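PDB 3QC0: sugar isomerase, which binds zinc in a xylose isomerase-like TIM barrel and probably isomerises a sugar substrate. Local coordinates for residues A[18-21]-A[22-26]; A[112-115]-A[116-120]; A[266-269]-A[270-274]. All coordinates share one frame; numbering follows the deposited sequence.

Interaction 1 of 3, residues A[18-21]-A[22-26]; sequences CGFA and EAVDI
The first turn of helix 20-29, the helix that links strand 7-10 to strand 34-36 in the opening beta-alpha-beta unit of the TIM barrel, is a compact example of how a helix start is closed by side chains as well as by backbone bonds. Gly19 stands at the N-cap, and its carbonyl O receives the N-H of Ala23 at 2.9 Å. The bonds Val24 N to Phe20 O and Asp25 N to Ala21 O continue the pattern.

Just ahead of the cap, Cys18 folds back against the helix. Its CB rests 3.9 Å from Ala23 CB, and its SG, set beside its own backbone N (chi1 -56°), touches Ile26 CD1 at 3.7 Å. The same sulfur sits over the face of the Glu22 carboxylate, 3.7 Å from Glu22 CD, where the extended chain lays that flat group against it. On another side of the same turn, Val24 CG2, four residues after Phe20, sits over a face of its ring, 4.2 Å from the centroid and offset toward the rim, a CH-pi contact made with CE1 as the nearest ring atom.

Ala260 of helix 260-274 packs on Cys18 and Ile26, while Ile53 of helix 47-57 packs on Phe20 and Val24. The side-chain contacts are thus mainly apolar, the carboxylate of exposed Glu22 being the polar exception: dispersion and a ring face hold the sides of the turn, and directional hydrogen bonding across it is left to the backbone.

Interaction 2 of 3, residues A[112-115]-A[116-120]; sequences KNID and AARRM. With PG4 (tetraethylene glycol), chain H.
Asn113 and Ala117 join the loop to the first turn of helix 114-135 through a 3.0 Å bond from Ala117 N to Asn113 O, followed by Arg118 N to Ile114 O and Arg119 N to Asp115 O. Asn113, the N-cap, also accepts from Ala116 N through OD1 at 3.0 Å, the donor 61° out of the amide plane. A tetraethylene glycol, probably from the crystallisation liquor, winds round the Arg119 guanidinium: NE gives a 2.7 Å bond to its O5, and its O1 and O2 bridge to the Asn113 amide.

Arg118 runs extended from CG to NE, which brings its guanidinium flat over Ile114, with CG1 3.5 Å from CZ and above the centre of the plane. Arg118 NE donates to Cys154 O and NH2 to Asn156 OD1, while water 1 links NH1 to Asp115 OD1. With an alanine here, Ile114 CG1 would probably lose its flat cover and both acceptors their donors.

Those acceptors lie in the loop after strand 139-141, into which helix 114-135 leads from strand 100-103. Trp183 O of the second subunit also accepts from Arg118 NH2, and Trp182 of that subunit packs on Ile114, placing this helix start at the dimer interface.

Interaction 3 of 3, residues A[266-269]-A[270-274]; sequences TCVE and RYRNC
With CG anti to the backbone N (chi1 -179°) and a bend at chi2 of 66°, the chain of Glu269 curls toward the C-terminal end of its helix, where Asn273, its CG beside the backbone N, turns its amide back to meet it. Asn273 ND2 donates to Glu269 OE2 at 2.8 Å, from above the carboxylate plane, and the two flat groups are turned 75° against each other. Water 2 donates both to Glu269 OE2 and to Asn273 OD1 and accepts from Arg272 NE at 3.1 Å, so one solvent molecule ties three polar side chains together on an exposed flank.

Main-chain bonds run beneath this cluster, among them Asn273 N to Glu269 O at 3.0 Å. The pairing is an i to i+4 arrangement near the end of helix 260-274, the last helix of the TIM barrel, which follows strand 245-247 and packs over it and strand 7-10, where the barrel closes. Cys267 touches Val247 and Ile9 on that inner side, and Tyr271 packs on Leu7 and Gln245 while its OH bonds to Glu5 O.

Thr266 and Arg270 lie side by side along another flank, where Thr266 CG2 lies 4.0 Å from Arg270 CG. Beyond that methyl the arginine reaches Asp224, a salt bridge through NH1. Val268 and Arg272 likewise run alongside each other, Val268 CG1 approaching Arg272 CD at 4.1 Å.

All three contacts are turns of the outer helices of one barrel, met in series along the chain. Interactions 1 and 3 are neighbours, their centres about 20 Å apart and nearest atoms about 8 Å apart, because the first and last helices of the barrel, 20-29 and 260-274, pack against each other, Ile26 also touching Ile264. Interaction 2 lies on the opposite side of the chain's centre, about 39 Å from interaction 1 and 40 Å from interaction 3 between centres, where the second subunit is reached. Interaction 3 comes nearest to a zinc ligand, with Cys267 about 9 Å from Glu248 between side chains and about 14 Å from the zinc ion.

Interaction 1 of 3, residues A[18-21]-A[22-26]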
ATOM      1  N   CYS A  18       7.129  11.183 -26.808  1.00 28.67           N
ATOM      2  CA  CYS A  18       7.836  12.439 -26.925  1.00 29.28           C
ATOM      3  C   CYS A  18       9.092  12.475 -26.111  1.00 28.86           C
ATOM      4  O   CYS A  18       9.069  12.130 -24.928  1.00 28.77           O
ATOM      5  CB  CYS A  18       6.976  13.629 -26.478  1.00 28.46           C
ATOM      6  SG  CYS A  18       5.395  13.822 -27.295  1.00 33.23           S
ATOM      7  N   GLY A  19      10.166  12.962 -26.720  1.00 30.43           N
ATOM      8  CA  GLY A  19      11.305  13.408 -25.954  1.00 29.73           C
ATOM      9  C   GLY A  19      11.032  14.801 -25.426  1.00 28.88           C
ATOM     10  O   GLY A  19       9.953  15.352 -25.614  1.00 28.50           O
ATOM     11  N   PHE A  20      12.037  15.398 -24.794  1.00 27.99           N
ATOM     12  CA  PHE A  20      11.842  16.658 -24.062  1.00 28.67           C
ATOM     13  C   PHE A  20      11.320  17.817 -24.912  1.00 29.60           C
ATOM     14  O   PHE A  20      10.373  18.502 -24.537  1.00 29.95           O
ATOM     15  CB  PHE A  20      13.181  17.066 -23.397  1.00 27.51           C
ATOM     16  CG  PHE A  20      13.096  18.288 -22.533  1.00 27.22           C
ATOM     17  CD1 PHE A  20      13.233  19.552 -23.050  1.00 27.00           C
ATOM     18  CD2 PHE A  20      12.953  18.161 -21.145  1.00 26.53           C
ATOM     19  CE1 PHE A  20      13.149  20.668 -22.237  1.00 26.53           C
ATOM     20  CE2 PHE A  20      12.858  19.251 -20.339  1.00 25.41           C
ATOM     21  CZ  PHE A  20      13.002  20.533 -20.856  1.00 26.96           C
ATOM     22  N   ALA A  21      11.962  18.090 -26.064  1.00 30.50           N
ATOM     23  CA  ALA A  21      11.550  19.215 -26.861  1.00 31.57           C
ATOM     24  C   ALA A  21      10.139  19.103 -27.416  1.00 32.10           C
ATOM     25  O   ALA A  21       9.391  20.091 -27.403  1.00 30.49           O
ATOM     26  CB  ALA A  21      12.531  19.403 -28.030  1.00 31.23           C
ATOM     27  N   GLU A  22       9.787  17.908 -27.900  1.00 33.24           N
ATOM     28  CA  GLU A  22       8.442  17.695 -28.444  1.00 35.11           C
ATOM     29  C   GLU A  22       7.395  17.756 -27.345  1.00 34.04           C
ATOM     30  O   GLU A  22       6.317  18.298 -27.540  1.00 33.56           O
ATOM     31  CB  GLU A  22       8.307  16.360 -29.162  1.00 36.25           C
ATOM     32  CG  GLU A  22       7.001  16.342 -30.007  1.00 41.82           C
ATOM     33  CD  GLU A  22       6.647  14.988 -30.550  1.00 45.22           C
ATOM     34  OE1 GLU A  22       7.533  14.097 -30.595  1.00 47.98           O
ATOM     35  OE2 GLU A  22       5.467  14.824 -30.932  1.00 47.89           O
ATOM     36  N   ALA A  23       7.719  17.182 -26.187  1.00 32.64           N
ATOM     37  CA  ALA A  23       6.813  17.253 -25.050  1.00 31.40           C
ATOM     38  C   ALA A  23       6.535  18.707 -24.684  1.00 30.67           C
ATOM     39  O   ALA A  23       5.411  19.110 -24.488  1.00 28.94           O
ATOM     40  CB  ALA A  23       7.397  16.492 -23.857  1.00 28.93           C
ATOM     41  N   VAL A  24       7.571  19.526 -24.634  1.00 30.93           N
ATOM     42  CA  VAL A  24       7.372  20.930 -24.321  1.00 32.23           C
ATOM     43  C   VAL A  24       6.495  21.611 -25.392  1.00 35.01           C
ATOM     44  O   VAL A  24       5.601  22.385 -25.066  1.00 33.03           O
ATOM     45  CB  VAL A  24       8.732  21.663 -24.179  1.00 32.09           C
ATOM     46  CG1 VAL A  24       8.522  23.178 -24.204  1.00 32.40           C
ATOM     47  CG2 VAL A  24       9.451  21.187 -22.875  1.00 29.98           C
ATOM     48  N   ASP A  25       6.788  21.316 -26.661  1.00 37.93           N
ATOM     49  CA  ASP A  25       6.045  21.881 -27.796  1.00 41.07           C
ATOM     50  C   ASP A  25       4.542  21.591 -27.661  1.00 40.60           C
ATOM     51  O   ASP A  25       3.713  22.522 -27.713  1.00 38.52           O
ATOM     52  CB  ASP A  25       6.600  21.294 -29.102  1.00 42.95           C
ATOM     53  CG  ASP A  25       6.074  22.001 -30.383  1.00 48.08           C
ATOM     54  OD1 ASP A  25       5.429  23.094 -30.334  1.00 51.40           O
ATOM     55  OD2 ASP A  25       6.302  21.408 -31.462  1.00 51.64           O
ATOM     56  N   ILE A  26       4.196  20.321 -27.435  1.00 39.49           N
ATOM     57  CA  ILE A  26       2.763  19.967 -27.322  1.00 39.33           C
ATOM     58  C   ILE A  26       2.131  20.607 -26.097  1.00 37.84           C
ATOM     59  O   ILE A  26       1.013  21.063 -26.156  1.00 36.08           O
ATOM     60  CB  ILE A  26       2.508  18.502 -27.257  1.00 39.87           C
ATOM     61  CG1 ILE A  26       2.974  17.817 -28.506  1.00 42.23           C
ATOM     62  CG2 ILE A  26       0.982  18.226 -27.067  1.00 40.35           C
ATOM     63  CD1 ILE A  26       2.879  16.356 -28.396  1.00 44.07           C
TER

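Interaction 2 of 3, residues A[112-115]-A[116-120]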
ATOM      1  N   LYS A 112      16.490  -7.327   5.281  1.00 18.66           N
ATOM      2  CA  LYS A 112      15.122  -7.278   5.769  1.00 17.80           C
ATOM      3  C   LYS A 112      14.929  -6.133   6.744  1.00 17.61           C
ATOM      4  O   LYS A 112      13.853  -5.966   7.328  1.00 17.34           O
ATOM      5  CB  LYS A 112      14.782  -8.586   6.517  1.00 19.19           C
ATOM      6  CG  LYS A 112      15.069  -9.831   5.680  1.00 20.98           C
ATOM      7  CD  LYS A 112      14.622 -11.083   6.448  1.00 21.89           C
ATOM      8  CE  LYS A 112      15.091 -12.377   5.779  1.00 21.45           C
ATOM      9  NZ  LYS A 112      14.530 -12.580   4.434  1.00 22.41           N
ATOM     10  N   ASN A 113      15.971  -5.324   6.921  1.00 16.95           N
ATOM     11  CA  ASN A 113      15.987  -4.347   7.995  1.00 17.54           C
ATOM     12  C   ASN A 113      15.373  -3.037   7.490  1.00 15.08           C
ATOM     13  O   ASN A 113      16.077  -2.078   7.141  1.00 15.56           O
ATOM     14  CB  ASN A 113      17.404  -4.144   8.521  1.00 17.06           C
ATOM     15  CG  ASN A 113      17.438  -3.436   9.870  1.00 18.80           C
ATOM     16  OD1 ASN A 113      16.481  -2.736  10.231  1.00 19.03           O
ATOM     17  ND2 ASN A 113      18.544  -3.625  10.618  1.00 20.47           N
ATOM     18  N   ILE A 114      14.050  -2.981   7.484  1.00 14.54           N
ATOM     19  CA  ILE A 114      13.328  -1.830   6.943  1.00 14.48           C
ATOM     20  C   ILE A 114      13.570  -0.578   7.783  1.00 14.09           C
ATOM     21  O   ILE A 114      13.706   0.527   7.234  1.00 14.20           O
ATOM     22  CB  ILE A 114      11.833  -2.141   6.739  1.00 15.07           C
ATOM     23  CG1 ILE A 114      11.140  -1.128   5.859  1.00 16.49           C
ATOM     24  CG2 ILE A 114      11.089  -2.273   8.114  1.00 15.17           C
ATOM     25  CD1 ILE A 114      11.575  -1.115   4.397  1.00 18.97           C
ATOM     26  N   ASP A 115      13.696  -0.730   9.099  1.00 15.34           N
ATOM     27  CA  ASP A 115      14.000   0.437   9.904  1.00 15.30           C
ATOM     28  C   ASP A 115      15.379   1.023   9.579  1.00 15.74           C
ATOM     29  O   ASP A 115      15.546   2.261   9.537  1.00 15.76           O
ATOM     30  CB  ASP A 115      13.919   0.135  11.410  1.00 17.53           C
ATOM     31  CG  ASP A 115      12.522  -0.178  11.903  1.00 20.29           C
ATOM     32  OD1 ASP A 115      11.540  -0.085  11.156  1.00 21.83           O
ATOM     33  OD2 ASP A 115      12.436  -0.520  13.133  1.00 23.75           O
ATOM     34  N   ALA A 116      16.373   0.169   9.363  1.00 15.13           N
ATOM     35  CA  ALA A 116      17.704   0.628   8.996  1.00 16.10           C
ATOM     36  C   ALA A 116      17.680   1.300   7.649  1.00 15.19           C
ATOM     37  O   ALA A 116      18.372   2.330   7.442  1.00 14.94           O
ATOM     38  CB  ALA A 116      18.720  -0.543   8.993  1.00 16.49           C
ATOM     39  N   ALA A 117      16.946   0.733   6.698  1.00 14.60           N
ATOM     40  CA  ALA A 117      16.821   1.379   5.369  1.00 13.15           C
ATOM     41  C   ALA A 117      16.278   2.799   5.549  1.00 13.27           C
ATOM     42  O   ALA A 117      16.712   3.747   4.926  1.00 12.85           O
ATOM     43  CB  ALA A 117      15.917   0.551   4.443  1.00 13.77           C
ATOM     44  N   ARG A 118      15.282   2.948   6.390  1.00 12.51           N
ATOM     45  CA  ARG A 118      14.687   4.256   6.624  1.00 13.32           C
ATOM     46  C   ARG A 118      15.669   5.212   7.299  1.00 13.36           C
ATOM     47  O   ARG A 118      15.711   6.387   6.928  1.00 14.45           O
ATOM     48  CB  ARG A 118      13.392   4.085   7.417  1.00 13.56           C
ATOM     49  CG  ARG A 118      12.312   3.488   6.523  1.00 14.44           C
ATOM     50  CD  ARG A 118      11.124   2.912   7.276  1.00 13.80           C
ATOM     51  NE  ARG A 118      10.102   2.585   6.307  1.00 12.68           N
ATOM     52  CZ  ARG A 118       9.118   1.713   6.460  1.00 13.67           C
ATOM     53  NH1 ARG A 118       8.916   1.155   7.631  1.00 13.95           N
ATOM     54  NH2 ARG A 118       8.289   1.476   5.458  1.00 13.26           N
ATOM     55  N   ARG A 119      16.471   4.703   8.243  1.00 13.51           N
ATOM     56  CA  ARG A 119      17.538   5.537   8.814  1.00 14.74           C
ATOM     57  C   ARG A 119      18.511   6.001   7.721  1.00 14.41           C
ATOM     58  O   ARG A 119      18.985   7.147   7.738  1.00 14.20           O
ATOM     59  CB  ARG A 119      18.307   4.823   9.914  1.00 16.33           C
ATOM     60  CG  ARG A 119      17.488   4.627  11.167  1.00 20.43           C
ATOM     61  CD  ARG A 119      18.335   4.176  12.349  1.00 25.56           C
ATOM     62  NE  ARG A 119      19.012   2.898  12.117  1.00 26.42           N
ATOM     63  CZ  ARG A 119      18.493   1.699  12.401  1.00 29.17           C
ATOM     64  NH1 ARG A 119      17.275   1.578  12.892  1.00 27.92           N
ATOM     65  NH2 ARG A 119      19.213   0.613  12.174  1.00 32.32           N
HETATM   66  N   MSE A 120      18.844   5.133   6.787  1.00 14.41           N
HETATM   67  CA  MSE A 120      19.753   5.508   5.656  1.00 14.28           C
HETATM   68  C   MSE A 120      19.147   6.573   4.796  1.00 12.72           C
HETATM   69  O   MSE A 120      19.855   7.433   4.298  1.00 12.30           O
HETATM   70  CB  MSE A 120      20.094   4.306   4.807  1.00 14.09           C
HETATM   71  CG  MSE A 120      20.882   3.214   5.499  1.00 14.86           C
HETATM   72 SE   MSE A 120      21.071   1.646   4.427  0.75 14.37          SE
HETATM   73  CE  MSE A 120      22.033   0.531   5.657  1.00 21.60           C
TER
HETATM   74  O1  PG4 H 306      16.864  -1.259  12.594  1.00 33.70           O
HETATM   75  C1  PG4 H 306      17.085  -2.145  13.700  1.00 37.98           C
HETATM   76  C2  PG4 H 306      18.548  -2.123  14.138  1.00 39.75           C
HETATM   77  O2  PG4 H 306      19.416  -2.244  12.995  1.00 41.16           O
HETATM   78  C3  PG4 H 306      20.780  -2.459  13.368  1.00 42.49           C
HETATM   79  C4  PG4 H 306      21.624  -2.538  12.107  1.00 43.80           C
HETATM   80  O3  PG4 H 306      21.664  -1.263  11.458  1.00 44.57           O
HETATM   81  C5  PG4 H 306      22.528  -1.273  10.320  1.00 46.60           C
HETATM   82  C6  PG4 H 306      22.349  -0.047   9.435  1.00 47.50           C
HETATM   83  O4  PG4 H 306      21.822   1.075  10.159  1.00 49.07           O
HETATM   84  C7  PG4 H 306      21.502   2.160   9.267  1.00 49.00           C
HETATM   85  C8  PG4 H 306      22.021   3.478   9.819  1.00 49.07           C
HETATM   86  O5  PG4 H 306      21.368   3.714  11.072  1.00 48.92           O
HETATM   87  O   HOH W   1      10.120   1.757  10.136  1.00 22.92           O

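Interaction 3 of 3, residues A[266-269]-A[270-274]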
ATOM      1  N   THR A 266      -6.760  15.616 -23.267  1.00 27.15           N
ATOM      2  CA  THR A 266      -7.586  14.926 -22.260  1.00 26.57           C
ATOM      3  C   THR A 266      -7.148  15.376 -20.868  1.00 25.71           C
ATOM      4  O   THR A 266      -8.015  15.652 -20.026  1.00 25.39           O
ATOM      5  CB  THR A 266      -7.501  13.402 -22.432  1.00 25.77           C
ATOM      6  OG1 THR A 266      -7.869  13.057 -23.798  1.00 27.92           O
ATOM      7  CG2 THR A 266      -8.376  12.643 -21.405  1.00 24.27           C
ATOM      8  N   CYS A 267      -5.838  15.513 -20.613  1.00 25.71           N
ATOM      9  CA  CYS A 267      -5.409  16.059 -19.316  1.00 25.53           C
ATOM     10  C   CYS A 267      -6.025  17.410 -19.048  1.00 25.76           C
ATOM     11  O   CYS A 267      -6.438  17.677 -17.951  1.00 24.45           O
ATOM     12  CB  CYS A 267      -3.894  16.199 -19.141  1.00 25.45           C
ATOM     13  SG  CYS A 267      -2.971  14.703 -19.251  1.00 26.29           S
ATOM     14  N   VAL A 268      -6.070  18.303 -20.032  1.00 26.00           N
ATOM     15  CA  VAL A 268      -6.656  19.617 -19.775  1.00 27.08           C
ATOM     16  C   VAL A 268      -8.164  19.523 -19.475  1.00 27.15           C
ATOM     17  O   VAL A 268      -8.660  20.194 -18.579  1.00 26.91           O
ATOM     18  CB  VAL A 268      -6.433  20.585 -20.973  1.00 27.93           C
ATOM     19  CG1 VAL A 268      -7.302  21.838 -20.827  1.00 28.95           C
ATOM     20  CG2 VAL A 268      -4.950  20.935 -21.103  1.00 28.39           C
ATOM     21  N   GLU A 269      -8.882  18.688 -20.232  1.00 27.37           N
ATOM     22  CA  GLU A 269     -10.317  18.516 -20.033  1.00 27.63           C
ATOM     23  C   GLU A 269     -10.583  17.953 -18.640  1.00 26.98           C
ATOM     24  O   GLU A 269     -11.461  18.444 -17.908  1.00 27.15           O
ATOM     25  CB  GLU A 269     -10.901  17.574 -21.090  1.00 28.25           C
ATOM     26  CG  GLU A 269     -12.375  17.340 -20.991  1.00 29.63           C
ATOM     27  CD  GLU A 269     -13.224  18.573 -21.270  1.00 28.97           C
ATOM     28  OE1 GLU A 269     -12.757  19.466 -21.935  1.00 37.57           O
ATOM     29  OE2 GLU A 269     -14.378  18.616 -20.839  1.00 26.69           O
ATOM     30  N   ARG A 270      -9.827  16.921 -18.280  1.00 26.05           N
ATOM     31  CA  ARG A 270     -10.071  16.238 -16.988  1.00 25.52           C
ATOM     32  C   ARG A 270      -9.625  17.108 -15.827  1.00 25.89           C
ATOM     33  O   ARG A 270     -10.238  17.100 -14.775  1.00 26.41           O
ATOM     34  CB  ARG A 270      -9.380  14.902 -16.935  1.00 24.20           C
ATOM     35  CG  ARG A 270      -9.918  13.833 -17.904  1.00 25.01           C
ATOM     36  CD  ARG A 270     -11.431  13.626 -17.853  1.00 24.38           C
ATOM     37  NE  ARG A 270     -11.827  12.516 -18.729  1.00 28.91           N
ATOM     38  CZ  ARG A 270     -11.775  11.230 -18.404  1.00 28.76           C
ATOM     39  NH1 ARG A 270     -11.331  10.848 -17.202  1.00 26.71           N
ATOM     40  NH2 ARG A 270     -12.158  10.308 -19.289  1.00 32.55           N
ATOM     41  N   TYR A 271      -8.554  17.868 -16.013  1.00 27.01           N
ATOM     42  CA  TYR A 271      -8.170  18.894 -15.055  1.00 26.68           C
ATOM     43  C   TYR A 271      -9.286  19.902 -14.810  1.00 28.54           C
ATOM     44  O   TYR A 271      -9.589  20.266 -13.663  1.00 27.69           O
ATOM     45  CB  TYR A 271      -6.929  19.638 -15.582  1.00 27.81           C
ATOM     46  CG  TYR A 271      -6.575  20.860 -14.781  1.00 27.17           C
ATOM     47  CD1 TYR A 271      -6.145  20.752 -13.448  1.00 25.53           C
ATOM     48  CD2 TYR A 271      -6.631  22.128 -15.356  1.00 28.95           C
ATOM     49  CE1 TYR A 271      -5.803  21.890 -12.711  1.00 26.34           C
ATOM     50  CE2 TYR A 271      -6.284  23.271 -14.638  1.00 29.37           C
ATOM     51  CZ  TYR A 271      -5.864  23.156 -13.337  1.00 28.86           C
ATOM     52  OH  TYR A 271      -5.542  24.317 -12.679  1.00 29.00           O
ATOM     53  N   ARG A 272      -9.889  20.396 -15.894  1.00 28.24           N
ATOM     54  CA  ARG A 272     -11.038  21.284 -15.776  1.00 29.92           C
ATOM     55  C   ARG A 272     -12.203  20.649 -15.015  1.00 29.83           C
ATOM     56  O   ARG A 272     -12.812  21.313 -14.187  1.00 30.61           O
ATOM     57  CB  ARG A 272     -11.520  21.758 -17.174  1.00 30.70           C
ATOM     58  CG  ARG A 272     -10.559  22.691 -17.852  1.00 30.05           C
ATOM     59  CD  ARG A 272     -10.949  22.923 -19.332  1.00 30.92           C
ATOM     60  NE  ARG A 272     -12.274  23.539 -19.429  1.00 30.17           N
ATOM     61  CZ  ARG A 272     -12.500  24.853 -19.309  1.00 32.96           C
ATOM     62  NH1 ARG A 272     -11.490  25.698 -19.083  1.00 35.19           N
ATOM     63  NH2 ARG A 272     -13.731  25.328 -19.397  1.00 32.92           N
ATOM     64  N   ASN A 273     -12.525  19.396 -15.305  1.00 29.68           N
ATOM     65  CA  ASN A 273     -13.775  18.793 -14.791  1.00 30.75           C
ATOM     66  C   ASN A 273     -13.672  18.014 -13.504  1.00 32.20           C
ATOM     67  O   ASN A 273     -14.662  17.921 -12.771  1.00 31.55           O
ATOM     68  CB  ASN A 273     -14.389  17.845 -15.821  1.00 30.53           C
ATOM     69  CG  ASN A 273     -14.646  18.506 -17.160  1.00 31.43           C
ATOM     70  OD1 ASN A 273     -14.789  19.742 -17.259  1.00 26.86           O
ATOM     71  ND2 ASN A 273     -14.706  17.676 -18.219  1.00 31.86           N
ATOM     72  N   CYS A 274     -12.521  17.403 -13.266  1.00 33.73           N
ATOM     73  CA  CYS A 274     -12.442  16.279 -12.339  1.00 36.15           C
ATOM     74  C   CYS A 274     -11.470  16.505 -11.219  1.00 37.45           C
ATOM     75  O   CYS A 274     -11.185  15.542 -10.505  1.00 37.28           O
ATOM     76  CB  CYS A 274     -11.990  14.997 -13.079  1.00 35.93           C
ATOM     77  SG  CYS A 274     -13.001  14.516 -14.505  1.00 39.77           S
TER
HETATM   78  O   HOH W   2     -14.449  21.327 -19.527  1.00 27.38           O